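Local structure of diaminobutyrate-pyruvate transaminase and L-2,4-diaminobutyrate decarboxylase (2QMA) at residues A261-A266 with W290-G295. The protein probably decarboxylates L-2,4-diaminobutyrate with pyridoxal 5'-phosphate, this chain being the C-terminal decarboxylase domain of a longer protein that also carries an aminotransferase domain. Residues are numbered along the deposited sequence; the frame is centred on the assembly and turned at random.
Sequences AIVGTA and WMHVDG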
ATOM      1  N   ALA A 261       7.181 -10.688  23.296  1.00  9.38           N
ATOM      2  CA  ALA A 261       6.748  -9.375  22.866  1.00  8.27           C
ATOM      3  C   ALA A 261       5.474  -8.966  23.574  1.00  9.12           C
ATOM      4  O   ALA A 261       4.626  -9.814  23.887  1.00  8.27           O
ATOM      5  CB  ALA A 261       6.467  -9.341  21.329  1.00 10.07           C
ATOM      6  N   ILE A 262       5.306  -7.659  23.689  1.00  7.48           N
ATOM      7  CA  ILE A 262       4.090  -7.160  24.383  1.00  7.81           C
ATOM      8  C   ILE A 262       3.576  -5.975  23.604  1.00  8.65           C
ATOM      9  O   ILE A 262       4.359  -5.097  23.243  1.00  9.62           O
ATOM     10  CB  ILE A 262       4.363  -6.785  25.892  1.00  8.46           C
ATOM     11  CG1 ILE A 262       3.027  -6.365  26.544  1.00  6.44           C
ATOM     12  CG2 ILE A 262       5.435  -5.708  26.023  1.00  8.50           C
ATOM     13  CD1 ILE A 262       2.999  -6.545  28.105  1.00  8.97           C
ATOM     14  N   VAL A 263       2.263  -5.928  23.363  1.00  8.76           N
ATOM     15  CA  VAL A 263       1.723  -4.826  22.621  1.00  9.60           C
ATOM     16  C   VAL A 263       1.057  -3.815  23.571  1.00 11.17           C
ATOM     17  O   VAL A 263       0.095  -4.171  24.291  1.00  9.70           O
ATOM     18  CB  VAL A 263       0.740  -5.305  21.511  1.00 11.41           C
ATOM     19  CG1 VAL A 263       0.099  -4.127  20.808  1.00 10.21           C
ATOM     20  CG2 VAL A 263       1.492  -6.199  20.484  1.00 10.59           C
ATOM     21  N   GLY A 264       1.564  -2.578  23.565  1.00  8.95           N
ATOM     22  CA  GLY A 264       0.885  -1.484  24.273  1.00  9.95           C
ATOM     23  C   GLY A 264       0.018  -0.722  23.286  1.00 10.61           C
ATOM     24  O   GLY A 264       0.511  -0.305  22.243  1.00 11.29           O
ATOM     25  N   THR A 265      -1.257  -0.520  23.578  1.00 10.92           N
ATOM     26  CA  THR A 265      -2.128   0.124  22.536  1.00 12.50           C
ATOM     27  C   THR A 265      -2.314   1.594  22.957  1.00 11.87           C
ATOM     28  O   THR A 265      -2.731   1.842  24.090  1.00 12.79           O
ATOM     29  CB  THR A 265      -3.490  -0.637  22.312  1.00 12.38           C
ATOM     30  OG1 THR A 265      -3.210  -1.992  21.901  1.00 15.89           O
ATOM     31  CG2 THR A 265      -4.354   0.017  21.225  1.00 13.25           C
ATOM     32  N   ALA A 266      -1.925   2.540  22.101  1.00 11.61           N
ATOM     33  CA  ALA A 266      -2.128   3.964  22.355  1.00 12.95           C
ATOM     34  C   ALA A 266      -3.322   4.420  21.537  1.00 14.67           C
ATOM     35  O   ALA A 266      -3.173   4.932  20.429  1.00 16.93           O
ATOM     36  CB  ALA A 266      -0.807   4.839  22.057  1.00 12.77           C
ATOM     37  N   TRP A 290      10.306  -7.478  23.696  1.00 10.43           N
ATOM     38  CA  TRP A 290      10.108  -6.364  22.753  1.00 11.25           C
ATOM     39  C   TRP A 290       8.737  -5.696  23.002  1.00 10.72           C
ATOM     40  O   TRP A 290       7.701  -6.362  22.905  1.00 10.71           O
ATOM     41  CB  TRP A 290      10.075  -7.007  21.372  1.00 10.73           C
ATOM     42  CG  TRP A 290       9.969  -6.098  20.240  1.00 12.51           C
ATOM     43  CD1 TRP A 290       8.851  -5.366  19.844  1.00 11.50           C
ATOM     44  CD2 TRP A 290      10.988  -5.840  19.263  1.00 11.27           C
ATOM     45  NE1 TRP A 290       9.155  -4.646  18.708  1.00 12.64           N
ATOM     46  CE2 TRP A 290      10.442  -4.924  18.321  1.00 13.55           C
ATOM     47  CE3 TRP A 290      12.314  -6.274  19.104  1.00 13.32           C
ATOM     48  CZ2 TRP A 290      11.190  -4.414  17.237  1.00 12.54           C
ATOM     49  CZ3 TRP A 290      13.039  -5.791  18.034  1.00 14.25           C
ATOM     50  CH2 TRP A 290      12.487  -4.866  17.117  1.00 14.96           C
HETATM   51  N   MSE A 291       8.724  -4.387  23.270  1.00  9.92           N
HETATM   52  CA  MSE A 291       7.475  -3.674  23.389  1.00 11.07           C
HETATM   53  C   MSE A 291       7.213  -3.003  22.071  1.00 10.94           C
HETATM   54  O   MSE A 291       8.018  -2.178  21.601  1.00 11.99           O
HETATM   55  CB  MSE A 291       7.461  -2.609  24.485  1.00 10.63           C
HETATM   56  CG  MSE A 291       6.056  -1.819  24.385  1.00 12.02           C
HETATM   57 SE   MSE A 291       5.829  -0.509  25.812  0.70 15.39          SE
HETATM   58  CE  MSE A 291       7.097   0.843  25.256  1.00 11.49           C
ATOM     59  N   HIS A 292       6.086  -3.369  21.496  1.00  8.60           N
ATOM     60  CA  HIS A 292       5.593  -2.743  20.270  1.00  8.90           C
ATOM     61  C   HIS A 292       4.439  -1.842  20.683  1.00  8.93           C
ATOM     62  O   HIS A 292       3.477  -2.308  21.335  1.00 10.87           O
ATOM     63  CB  HIS A 292       5.169  -3.793  19.202  1.00  7.88           C
ATOM     64  CG  HIS A 292       4.459  -3.163  18.032  1.00  9.35           C
ATOM     65  ND1 HIS A 292       5.114  -2.433  17.063  1.00 10.16           N
ATOM     66  CD2 HIS A 292       3.134  -3.108  17.712  1.00 11.72           C
ATOM     67  CE1 HIS A 292       4.236  -1.952  16.200  1.00 10.47           C
ATOM     68  NE2 HIS A 292       3.031  -2.377  16.544  1.00 10.95           N
ATOM     69  N   VAL A 293       4.505  -0.563  20.298  1.00  7.90           N
ATOM     70  CA  VAL A 293       3.394   0.369  20.609  1.00  8.84           C
ATOM     71  C   VAL A 293       2.484   0.508  19.386  1.00  9.24           C
ATOM     72  O   VAL A 293       2.927   0.973  18.340  1.00  9.09           O
ATOM     73  CB  VAL A 293       3.872   1.755  21.101  1.00  8.94           C
ATOM     74  CG1 VAL A 293       2.606   2.706  21.223  1.00  9.98           C
ATOM     75  CG2 VAL A 293       4.619   1.631  22.436  1.00  7.94           C
ATOM     76  N   ASP A 294       1.223   0.085  19.497  1.00 11.08           N
ATOM     77  CA  ASP A 294       0.300   0.315  18.408  1.00 12.09           C
ATOM     78  C   ASP A 294      -0.314   1.725  18.590  1.00 12.81           C
ATOM     79  O   ASP A 294      -1.333   1.917  19.306  1.00 12.48           O
ATOM     80  CB  ASP A 294      -0.777  -0.786  18.350  1.00 14.04           C
ATOM     81  CG  ASP A 294      -1.786  -0.590  17.184  1.00 17.39           C
ATOM     82  OD1 ASP A 294      -1.702   0.425  16.455  1.00 14.64           O
ATOM     83  OD2 ASP A 294      -2.687  -1.458  17.024  1.00 20.42           O
ATOM     84  N   GLY A 295       0.271   2.720  17.933  1.00 12.76           N
ATOM     85  CA  GLY A 295      -0.300   4.047  18.076  1.00 12.45           C
ATOM     86  C   GLY A 295      -1.060   4.513  16.874  1.00 13.80           C
ATOM     87  O   GLY A 295      -1.099   5.712  16.630  1.00 14.21           O
TER
HETATM   88  O   HOH W   1      -3.574  -2.887  19.185  1.00 29.06           O
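Asp294 N donates to Gly264 O (2.9 Å) where residues 261-266 and 290-295 run side by side as parallel strands; Asp294, Ile262 and Trp290 bury the most surface here. The bonds alternate in donor: Ile262 N to Trp290 O, His292 N to Ile262 O, Gly264 N to His292 O, then Ala266 N to Asp294 O. The last approaches from above the carbonyl plane of Asp294, 42° out of it. CA-H groups of Met291 and Val293 add weaker contacts to the oxygens of Ile262 and Gly264.

The face carrying Ile262, Met291 and Val293 is apolar. Ile262 sets CG2 in the crowded position between backbone N and carbonyl carbon, where it meets CB of Met291, a selenomethionine, at 4.0 Å. Beyond the bare Gly264, Val293 CG1 lies 4.1 Å from Ala266 CB. Helix 277-287, the crossover of this beta-alpha-beta unit, packs on that face through Ile280, Ala281 and Leu277.

On the face carrying Ala261, Val263, Thr265, Trp290, His292 and Asp294, Trp290 CB lies 4.3 Å from Ala261 CB, its ring leading away and NE1 bonded to Ser318. This face turns polar toward the C-terminal part of the two segments. Val263 CG1 lies at the edge of the His292 ring, near its plane, while ND1 bonds to Ser318 and NE2 to Asn171. With CG anti to the backbone N (chi1 -179°), Asp294 carries its carboxylate out from the sheet beside Thr265, where one water donates to both Asp294 OD2 (2.7 Å) and Thr265 OG1 (2.9 Å).

In the aspartate-aminotransferase-like fold, an aspartate at this position usually faces the cofactor's pyridine nitrogen. Asp294's side chain is about 7 Å from that of Lys325, the predicted attachment site, cofactor-free here; this placement is consistent with that role. Backbone bonds set the strand; the water and Asn171 ND2 at OD2, with Ala296 N at OD1, would orient the carboxylate.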